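Chitinase (Chromobacterium violaceum, PDB 4TXG) probably hydrolyses the glycosidic bonds of chitin and may bind the polysaccharide, acting as a family GH18 chitinase. Local coordinates at residues I178-L183 with V246-S251; A225-K230 with Y239-P244; N234-Y239 with Y304-V309. All coordinates share one frame; numbering follows the deposited sequence.

Contact 1: I178-L183 with V246-S251. With CS (cesium ion), chain N.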
loop_
_atom_site.group_PDB
_atom_site.type_symbol
_atom_site.label_atom_id
_atom_site.label_comp_id
_atom_site.label_asym_id
_atom_site.label_seq_id
_atom_site.Cartn_x
_atom_site.Cartn_y
_atom_site.Cartn_z
ATOM N N ILE A 178 5.279 -19.281 -10.308
ATOM C CA ILE A 178 5.230 -18.693 -8.975
ATOM C C ILE A 178 5.887 -19.612 -7.944
ATOM O O ILE A 178 5.694 -20.831 -7.995
ATOM C CB ILE A 178 3.758 -18.417 -8.572
ATOM C CG1 ILE A 178 3.142 -17.329 -9.459
ATOM C CG2 ILE A 178 3.643 -18.029 -7.098
ATOM C CD1 ILE A 178 1.645 -17.127 -9.212
ATOM N N PRO A 179 6.683 -19.046 -7.019
ATOM C CA PRO A 179 7.235 -19.841 -5.914
ATOM C C PRO A 179 6.195 -20.094 -4.819
ATOM O O PRO A 179 6.255 -19.510 -3.736
ATOM C CB PRO A 179 8.381 -18.966 -5.393
ATOM C CG PRO A 179 7.927 -17.565 -5.689
ATOM C CD PRO A 179 7.210 -17.665 -7.022
ATOM N N TRP A 180 5.241 -20.968 -5.114
ATOM C CA TRP A 180 4.135 -21.239 -4.209
ATOM C C TRP A 180 4.558 -21.656 -2.799
ATOM O O TRP A 180 3.871 -21.339 -1.826
ATOM C CB TRP A 180 3.242 -22.325 -4.807
ATOM C CG TRP A 180 2.419 -21.848 -5.967
ATOM C CD1 TRP A 180 2.786 -21.822 -7.284
ATOM C CD2 TRP A 180 1.084 -21.335 -5.911
ATOM N NE1 TRP A 180 1.755 -21.328 -8.050
ATOM C CE2 TRP A 180 0.705 -21.014 -7.231
ATOM C CE3 TRP A 180 0.175 -21.117 -4.874
ATOM C CZ2 TRP A 180 -0.549 -20.478 -7.539
ATOM C CZ3 TRP A 180 -1.077 -20.597 -5.186
ATOM C CH2 TRP A 180 -1.421 -20.281 -6.509
ATOM N N SER A 181 5.686 -22.357 -2.687
ATOM C CA SER A 181 6.117 -22.873 -1.389
ATOM C C SER A 181 6.801 -21.807 -0.526
ATOM O O SER A 181 7.212 -22.092 0.596
ATOM C CB SER A 181 7.071 -24.062 -1.566
ATOM O OG SER A 181 8.308 -23.637 -2.102
ATOM N N LYS A 182 6.926 -20.590 -1.054
ATOM C CA LYS A 182 7.664 -19.545 -0.355
ATOM C C LYS A 182 6.848 -18.269 -0.157
ATOM O O LYS A 182 7.380 -17.258 0.297
ATOM C CB LYS A 182 8.955 -19.219 -1.113
ATOM C CG LYS A 182 9.820 -20.453 -1.390
ATOM C CD LYS A 182 11.155 -20.081 -2.010
ATOM C CE LYS A 182 11.965 -21.319 -2.373
ATOM N NZ LYS A 182 12.099 -22.261 -1.228
ATOM N N LEU A 183 5.561 -18.323 -0.493
ATOM C CA LEU A 183 4.659 -17.171 -0.369
ATOM C C LEU A 183 3.512 -17.423 0.610
ATOM O O LEU A 183 3.239 -18.565 0.988
ATOM C CB LEU A 183 4.049 -16.812 -1.735
ATOM C CG LEU A 183 4.931 -16.445 -2.920
ATOM C CD1 LEU A 183 4.074 -16.171 -4.123
ATOM C CD2 LEU A 183 5.762 -15.221 -2.591
ATOM N N VAL A 246 -1.989 -21.014 0.961
ATOM C CA VAL A 246 -1.693 -19.804 0.200
ATOM C C VAL A 246 -2.989 -19.145 -0.262
ATOM O O VAL A 246 -3.855 -19.806 -0.832
ATOM C CB VAL A 246 -0.787 -20.110 -1.012
ATOM C CG1 VAL A 246 -0.591 -18.855 -1.870
ATOM C CG2 VAL A 246 0.552 -20.649 -0.534
ATOM N N LYS A 247 -3.117 -17.844 -0.006
ATOM C CA LYS A 247 -4.315 -17.096 -0.395
ATOM C C LYS A 247 -4.162 -16.460 -1.774
ATOM O O LYS A 247 -3.069 -16.035 -2.140
ATOM C CB LYS A 247 -4.613 -16.000 0.637
ATOM C CG LYS A 247 -4.769 -16.517 2.062
ATOM C CD LYS A 247 -6.066 -17.325 2.188
ATOM C CE LYS A 247 -6.038 -18.258 3.390
ATOM N NZ LYS A 247 -5.660 -17.537 4.618
ATOM N N THR A 248 -5.251 -16.389 -2.537
ATOM C CA THR A 248 -5.248 -15.540 -3.728
ATOM C C THR A 248 -6.275 -14.421 -3.596
ATOM O O THR A 248 -7.381 -14.622 -3.080
ATOM C CB THR A 248 -5.518 -16.342 -5.022
ATOM O OG1 THR A 248 -6.756 -17.060 -4.914
ATOM C CG2 THR A 248 -4.380 -17.320 -5.276
ATOM N N LEU A 249 -5.887 -13.227 -4.035
ATOM C CA LEU A 249 -6.776 -12.077 -4.008
ATOM C C LEU A 249 -6.800 -11.420 -5.380
ATOM O O LEU A 249 -5.790 -11.404 -6.087
ATOM C CB LEU A 249 -6.342 -11.058 -2.942
ATOM C CG LEU A 249 -6.461 -11.547 -1.487
ATOM C CD1 LEU A 249 -5.151 -12.168 -1.023
ATOM C CD2 LEU A 249 -6.876 -10.416 -0.563
ATOM N N ILE A 250 -7.956 -10.893 -5.758
ATOM C CA ILE A 250 -8.066 -10.169 -7.019
ATOM C C ILE A 250 -7.807 -8.676 -6.768
ATOM O O ILE A 250 -8.492 -8.037 -5.957
ATOM C CB ILE A 250 -9.451 -10.423 -7.692
ATOM C CG1 ILE A 250 -9.560 -9.661 -9.020
ATOM C CG2 ILE A 250 -10.629 -10.106 -6.738
ATOM C CD1 ILE A 250 -8.512 -10.096 -10.071
ATOM N N SER A 251 -6.784 -8.129 -7.424
ATOM C CA SER A 251 -6.497 -6.703 -7.281
ATOM C C SER A 251 -7.262 -5.909 -8.329
ATOM O O SER A 251 -7.294 -6.279 -9.501
ATOM C CB SER A 251 -5.004 -6.415 -7.397
ATOM O OG SER A 251 -4.286 -7.124 -6.417
HETATM CS CS CS N . 7.160 -23.454 -9.326
HETATM O O HOH W 1 5.892 -25.517 -11.309
HETATM O O HOH W 2 5.273 -25.161 -7.806
#
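W180 and V246 meet at the N-terminal end of the parallel strands of this GH18 enzyme's TIM barrel, where the loop ahead of strand 185-193 packs against the start of strand 247-253. Apolar packing carries the contact. The indole and the valine side chain lie at about a right angle, and CG1 of V246 comes obliquely to the six-membered ring, 3.8 Å from CZ3 of W180. Farther along the same ring, CH2 of W180 approaches CG2 of T248 more loosely, at 4.4 Å. With CG1 anti to the backbone N (chi1 175°), V246 sends its other methyl, CG2, toward the loop backbone, where it sits 3.6 Å from W180 O and 3.7 Å from L183 O. Both of those carbonyls accept hydrogen bonds from N150 ND2, so the methyl packs beside oxygens already satisfied by another partner.

Polar and ring contacts outside the pair hold the indole in place: NE1 of W180 donates to A175 O, and the Y239 ring stacks on it. Within the loop, P179 centres an inverse gamma turn, and CG2 of I178 lies 3.8 Å above one indole face, offset toward its rim. I178 O binds a cesium ion at 3.3 Å, together with S176 O and two waters.

Contact 2: A225-K230 with Y239-P244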
loop_
_atom_site.group_PDB
_atom_site.type_symbol
_atom_site.label_atom_id
_atom_site.label_comp_id
_atom_site.label_asym_id
_atom_site.label_seq_id
_atom_site.Cartn_x
_atom_site.Cartn_y
_atom_site.Cartn_z
ATOM N N ALA A 225 -9.312 -29.745 -16.881
ATOM C CA ALA A 225 -10.511 -29.786 -17.715
ATOM C C ALA A 225 -11.805 -29.675 -16.911
ATOM O O ALA A 225 -12.874 -29.455 -17.490
ATOM C CB ALA A 225 -10.529 -31.071 -18.546
ATOM N N SER A 226 -11.721 -29.853 -15.592
ATOM C CA SER A 226 -12.916 -29.877 -14.750
ATOM C C SER A 226 -13.324 -28.486 -14.254
ATOM O O SER A 226 -14.340 -28.342 -13.569
ATOM C CB SER A 226 -12.708 -30.826 -13.554
ATOM O OG SER A 226 -11.979 -30.196 -12.498
ATOM N N LEU A 227 -12.555 -27.461 -14.602
ATOM C CA LEU A 227 -12.935 -26.090 -14.253
ATOM C C LEU A 227 -13.573 -25.401 -15.450
ATOM O O LEU A 227 -13.116 -25.579 -16.575
ATOM C CB LEU A 227 -11.716 -25.290 -13.788
ATOM C CG LEU A 227 -10.973 -25.901 -12.597
ATOM C CD1 LEU A 227 -9.706 -25.111 -12.293
ATOM C CD2 LEU A 227 -11.898 -25.936 -11.395
ATOM N N PRO A 228 -14.615 -24.596 -15.213
ATOM C CA PRO A 228 -15.343 -23.956 -16.320
ATOM C C PRO A 228 -14.683 -22.650 -16.773
ATOM O O PRO A 228 -15.348 -21.688 -17.170
ATOM C CB PRO A 228 -16.717 -23.697 -15.711
ATOM C CG PRO A 228 -16.402 -23.393 -14.275
ATOM C CD PRO A 228 -15.239 -24.308 -13.906
ATOM N N TYR A 229 -13.361 -22.633 -16.687
ATOM C CA TYR A 229 -12.543 -21.522 -17.157
ATOM C C TYR A 229 -11.151 -22.051 -17.420
ATOM O O TYR A 229 -10.738 -23.047 -16.823
ATOM C CB TYR A 229 -12.484 -20.374 -16.143
ATOM C CG TYR A 229 -12.230 -20.786 -14.709
ATOM C CD1 TYR A 229 -13.291 -21.088 -13.858
ATOM C CD2 TYR A 229 -10.933 -20.843 -14.197
ATOM C CE1 TYR A 229 -13.070 -21.456 -12.538
ATOM C CE2 TYR A 229 -10.699 -21.215 -12.873
ATOM C CZ TYR A 229 -11.774 -21.514 -12.050
ATOM O OH TYR A 229 -11.551 -21.878 -10.739
ATOM N N LYS A 230 -10.430 -21.386 -18.318
ATOM C CA LYS A 230 -9.037 -21.725 -18.565
ATOM C C LYS A 230 -8.158 -20.597 -18.021
ATOM O O LYS A 230 -8.452 -20.052 -16.960
ATOM C CB LYS A 230 -8.799 -21.964 -20.057
ATOM C CG LYS A 230 -9.555 -23.184 -20.580
ATOM C CD LYS A 230 -9.189 -23.527 -22.017
ATOM C CE LYS A 230 -9.624 -22.441 -22.977
ATOM N NZ LYS A 230 -9.518 -22.902 -24.400
ATOM N N TYR A 239 -3.032 -24.917 -8.400
ATOM C CA TYR A 239 -1.871 -24.876 -7.519
ATOM C C TYR A 239 -2.282 -24.663 -6.070
ATOM O O TYR A 239 -1.611 -25.147 -5.162
ATOM C CB TYR A 239 -0.876 -23.805 -7.972
ATOM C CG TYR A 239 0.039 -24.320 -9.055
ATOM C CD1 TYR A 239 -0.346 -24.290 -10.384
ATOM C CD2 TYR A 239 1.273 -24.877 -8.741
ATOM C CE1 TYR A 239 0.482 -24.794 -11.379
ATOM C CE2 TYR A 239 2.106 -25.379 -9.727
ATOM C CZ TYR A 239 1.705 -25.336 -11.044
ATOM O OH TYR A 239 2.534 -25.840 -12.027
ATOM N N LYS A 240 -3.394 -23.970 -5.846
ATOM C CA LYS A 240 -3.872 -23.790 -4.481
ATOM C C LYS A 240 -4.217 -25.121 -3.820
ATOM O O LYS A 240 -4.149 -25.237 -2.600
ATOM C CB LYS A 240 -5.082 -22.852 -4.441
ATOM C CG LYS A 240 -4.698 -21.404 -4.645
ATOM C CD LYS A 240 -5.552 -20.468 -3.816
ATOM C CE LYS A 240 -6.968 -20.425 -4.297
ATOM N NZ LYS A 240 -7.770 -19.458 -3.483
ATOM N N ARG A 241 -4.569 -26.131 -4.618
ATOM C CA ARG A 241 -4.847 -27.450 -4.053
ATOM C C ARG A 241 -3.589 -28.082 -3.470
ATOM O O ARG A 241 -3.645 -28.802 -2.465
ATOM C CB ARG A 241 -5.442 -28.380 -5.113
ATOM C CG ARG A 241 -6.716 -27.857 -5.734
ATOM C CD ARG A 241 -7.204 -28.843 -6.770
ATOM N NE ARG A 241 -8.379 -28.371 -7.485
ATOM C CZ ARG A 241 -8.586 -28.613 -8.773
ATOM N NH1 ARG A 241 -7.684 -29.299 -9.463
ATOM N NH2 ARG A 241 -9.679 -28.164 -9.367
ATOM N N LYS A 242 -2.453 -27.802 -4.099
ATOM C CA LYS A 242 -1.177 -28.327 -3.634
ATOM C C LYS A 242 -0.639 -27.493 -2.470
ATOM O O LYS A 242 0.092 -27.996 -1.616
ATOM C CB LYS A 242 -0.177 -28.367 -4.796
ATOM C CG LYS A 242 1.230 -28.818 -4.427
ATOM C CD LYS A 242 1.262 -30.232 -3.879
ATOM C CE LYS A 242 2.699 -30.673 -3.640
ATOM N NZ LYS A 242 3.546 -30.405 -4.839
ATOM N N TYR A 243 -1.026 -26.221 -2.433
ATOM C CA TYR A 243 -0.596 -25.304 -1.377
ATOM C C TYR A 243 -1.797 -24.624 -0.715
ATOM O O TYR A 243 -2.045 -23.449 -0.947
ATOM C CB TYR A 243 0.352 -24.249 -1.960
ATOM C CG TYR A 243 1.562 -24.850 -2.621
ATOM C CD1 TYR A 243 2.715 -25.112 -1.884
ATOM C CD2 TYR A 243 1.559 -25.165 -3.975
ATOM C CE1 TYR A 243 3.823 -25.670 -2.480
ATOM C CE2 TYR A 243 2.666 -25.722 -4.581
ATOM C CZ TYR A 243 3.796 -25.973 -3.826
ATOM O OH TYR A 243 4.900 -26.528 -4.421
ATOM N N PRO A 244 -2.541 -25.367 0.126
ATOM C CA PRO A 244 -3.884 -24.964 0.581
ATOM C C PRO A 244 -3.910 -23.761 1.522
ATOM O O PRO A 244 -4.976 -23.196 1.783
ATOM C CB PRO A 244 -4.396 -26.215 1.301
ATOM C CG PRO A 244 -3.150 -26.923 1.752
ATOM C CD PRO A 244 -2.145 -26.686 0.656
#
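L227 and R241 reach for each other from opposite directions on the surface of the GH18 TIM barrel, joining the loop that leads into helix 231-242 to that helix's C-terminal part. Along L227, CB lies over the centre of the Y229 ring, 4.1 Å above its plane, which puts the base of the leucine on an aromatic face. Its chi1 of -57° sets CG anti to the carbonyl carbon and directs the branch toward the helix; CG then comes within 4.2 Å of NH2 of R241. At the tip the two methyls part company. CD1 packs on T237, one helical turn before R241, whereas CD2 meets the guanidinium at its edge, near its plane, 3.7 Å from NH2.

Extended from CG to NE, R241 crosses about half of the gap between the backbones, and L227 comes from the other side to meet it. Its charge is answered by D224, just before the loop segment, which forms a salt bridge with NH1. D224 also accepts a hydrogen bond from S226 OG, so one carboxylate serves both the serine and the arginine. The serine's own approach to the guanidinium is loose and oblique, with S226 OG 4.4 Å from R241 NH2.

Contact 3: N234-Y239 with Y304-V309. With CS (cesium ion), chain E.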
loop_
_atom_site.group_PDB
_atom_site.type_symbol
_atom_site.label_atom_id
_atom_site.label_comp_id
_atom_site.label_asym_id
_atom_site.label_seq_id
_atom_site.Cartn_x
_atom_site.Cartn_y
_atom_site.Cartn_z
ATOM N N ASN A 234 -7.388 -20.817 -14.013
ATOM C CA ASN A 234 -7.385 -22.279 -13.954
ATOM C C ASN A 234 -6.134 -22.782 -13.210
ATOM O O ASN A 234 -6.221 -23.622 -12.305
ATOM C CB ASN A 234 -7.457 -22.853 -15.377
ATOM C CG ASN A 234 -7.630 -24.364 -15.402
ATOM O OD1 ASN A 234 -6.758 -25.108 -14.949
ATOM N ND2 ASN A 234 -8.746 -24.823 -15.963
ATOM N N LEU A 235 -4.972 -22.257 -13.583
ATOM C CA LEU A 235 -3.730 -22.643 -12.921
ATOM C C LEU A 235 -3.714 -22.212 -11.445
ATOM O O LEU A 235 -3.271 -22.973 -10.590
ATOM C CB LEU A 235 -2.521 -22.061 -13.671
ATOM C CG LEU A 235 -2.284 -22.712 -15.045
ATOM C CD1 LEU A 235 -1.084 -22.113 -15.773
ATOM C CD2 LEU A 235 -2.099 -24.221 -14.879
ATOM N N LEU A 236 -4.213 -21.015 -11.137
ATOM C CA LEU A 236 -4.263 -20.585 -9.733
ATOM C C LEU A 236 -5.077 -21.569 -8.896
ATOM O O LEU A 236 -4.655 -21.985 -7.812
ATOM C CB LEU A 236 -4.851 -19.171 -9.604
ATOM C CG LEU A 236 -3.997 -18.022 -10.146
ATOM C CD1 LEU A 236 -4.776 -16.712 -10.005
ATOM C CD2 LEU A 236 -2.670 -17.929 -9.421
ATOM N N THR A 237 -6.229 -21.973 -9.417
ATOM C CA THR A 237 -7.092 -22.905 -8.690
ATOM C C THR A 237 -6.392 -24.236 -8.461
ATOM O O THR A 237 -6.450 -24.814 -7.366
ATOM C CB THR A 237 -8.410 -23.123 -9.446
ATOM O OG1 THR A 237 -9.102 -21.870 -9.539
ATOM C CG2 THR A 237 -9.300 -24.130 -8.710
ATOM N N GLN A 238 -5.713 -24.716 -9.496
ATOM C CA GLN A 238 -4.978 -25.980 -9.393
ATOM C C GLN A 238 -3.851 -25.960 -8.363
ATOM O O GLN A 238 -3.700 -26.889 -7.569
ATOM C CB GLN A 238 -4.392 -26.344 -10.743
ATOM C CG GLN A 238 -5.387 -26.888 -11.727
ATOM C CD GLN A 238 -4.680 -27.409 -12.945
ATOM O OE1 GLN A 238 -4.193 -28.536 -12.945
ATOM N NE2 GLN A 238 -4.575 -26.577 -13.979
ATOM N N TYR A 239 -3.032 -24.917 -8.400
ATOM C CA TYR A 239 -1.871 -24.876 -7.519
ATOM C C TYR A 239 -2.282 -24.663 -6.070
ATOM O O TYR A 239 -1.611 -25.147 -5.162
ATOM C CB TYR A 239 -0.876 -23.805 -7.972
ATOM C CG TYR A 239 0.039 -24.320 -9.055
ATOM C CD1 TYR A 239 -0.346 -24.290 -10.384
ATOM C CD2 TYR A 239 1.273 -24.877 -8.741
ATOM C CE1 TYR A 239 0.482 -24.794 -11.379
ATOM C CE2 TYR A 239 2.106 -25.379 -9.727
ATOM C CZ TYR A 239 1.705 -25.336 -11.044
ATOM O OH TYR A 239 2.534 -25.840 -12.027
ATOM N N TYR A 304 -14.658 -17.842 -8.970
ATOM C CA TYR A 304 -13.292 -18.214 -9.330
ATOM C C TYR A 304 -12.449 -18.694 -8.155
ATOM O O TYR A 304 -11.269 -19.028 -8.326
ATOM C CB TYR A 304 -12.607 -17.034 -10.020
ATOM C CG TYR A 304 -13.273 -16.680 -11.333
ATOM C CD1 TYR A 304 -13.284 -17.592 -12.388
ATOM C CD2 TYR A 304 -13.912 -15.457 -11.512
ATOM C CE1 TYR A 304 -13.900 -17.295 -13.591
ATOM C CE2 TYR A 304 -14.528 -15.143 -12.717
ATOM C CZ TYR A 304 -14.514 -16.068 -13.753
ATOM O OH TYR A 304 -15.122 -15.781 -14.953
ATOM N N GLY A 305 -13.052 -18.753 -6.976
ATOM C CA GLY A 305 -12.370 -19.297 -5.813
ATOM C C GLY A 305 -11.275 -18.408 -5.239
ATOM O O GLY A 305 -10.345 -18.901 -4.601
ATOM N N PHE A 306 -11.376 -17.100 -5.451
ATOM C CA PHE A 306 -10.467 -16.168 -4.782
ATOM C C PHE A 306 -10.807 -16.047 -3.301
ATOM O O PHE A 306 -11.955 -16.245 -2.897
ATOM C CB PHE A 306 -10.505 -14.787 -5.443
ATOM C CG PHE A 306 -9.650 -14.689 -6.680
ATOM C CD1 PHE A 306 -10.176 -14.995 -7.924
ATOM C CD2 PHE A 306 -8.320 -14.295 -6.591
ATOM C CE1 PHE A 306 -9.389 -14.918 -9.068
ATOM C CE2 PHE A 306 -7.525 -14.200 -7.728
ATOM C CZ PHE A 306 -8.060 -14.525 -8.969
ATOM N N ASP A 307 -9.798 -15.722 -2.496
ATOM C CA ASP A 307 -9.964 -15.609 -1.046
ATOM C C ASP A 307 -10.201 -14.181 -0.580
ATOM O O ASP A 307 -10.417 -13.939 0.607
ATOM C CB ASP A 307 -8.730 -16.157 -0.334
ATOM C CG ASP A 307 -8.466 -17.599 -0.680
ATOM O OD1 ASP A 307 -9.287 -18.451 -0.288
ATOM O OD2 ASP A 307 -7.457 -17.882 -1.357
ATOM N N GLY A 308 -10.125 -13.228 -1.499
ATOM C CA GLY A 308 -10.295 -11.842 -1.109
ATOM C C GLY A 308 -10.194 -10.887 -2.270
ATOM O O GLY A 308 -9.891 -11.287 -3.393
ATOM N N VAL A 309 -10.453 -9.618 -1.979
ATOM C CA VAL A 309 -10.344 -8.539 -2.958
ATOM C C VAL A 309 -9.322 -7.531 -2.457
ATOM O O VAL A 309 -9.327 -7.177 -1.274
ATOM C CB VAL A 309 -11.709 -7.842 -3.179
ATOM C CG1 VAL A 309 -11.584 -6.693 -4.165
ATOM C CG2 VAL A 309 -12.718 -8.840 -3.688
HETATM CS CS CS E . -4.049 -30.762 -14.883
HETATM O O HOH W 3 -9.202 -20.531 -7.104
#
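The F306 ring meets L236 through its far end: CZ lies 4.1 Å from CD1 of L236, the methyl coming in obliquely. Y188 of strand 185-193 touches both side chains, and T248 and L301 also pack on F306. A second flat group, the Y304 ring, meets the ring of Y229 edge-to-face. This is the alpha/beta packing of a TIM barrel: helix 231-242 lies against the turn that leaves helix 287-304 and enters strand 308-312. G305, the first residue to leave helical geometry, has a phi of 72°, a value that favours glycine.

Alongside the apolar pair, T237 lies beside the end of helix 287-304. Its OG1 is 3.8 Å from Y304 O, too far for a direct bond, and a water fills the role. That water lies 2.8 Å from T237 OG1 and is placed to donate to Y304 O at 2.8 Å and more weakly to G305 O, though it probably cannot serve all its acceptors at once. The same hydroxyl is also hydrogen-bonded to F233 O, one turn back in its helix, and to Y229 OH. OE1 of Q238 binds a cesium ion at 3.0 Å.

The chemistry is thus divided: residues 234-239 meet 304-309 by a single methyl-to-ring contact and a water bridge, while K240, one residue further along, supplies the direct polar tie to G305 O and D307.

Contacts 1 and 3 are buried and reach neighbouring parallel strands of the barrel, 247-253 and 308-312, whereas contact 2 lies on the surface. Helix 231-242 serves contacts 2 and 3, and Y239 belongs to both; its stack on W180 carries the same helix to contact 1. The chemistry follows this placement: hydrocarbon against indole in contact 1, aliphatic packing with a water bridge in contact 3, and a methyl against a charged guanidinium in contact 2. K240 ties the three together, its NZ forming a salt bridge with D307 OD2 and a probable hydrogen bond with T248 OG1. Backbone pairing of T248 and I250 with D307 and G308 joins contacts 1 and 3 directly.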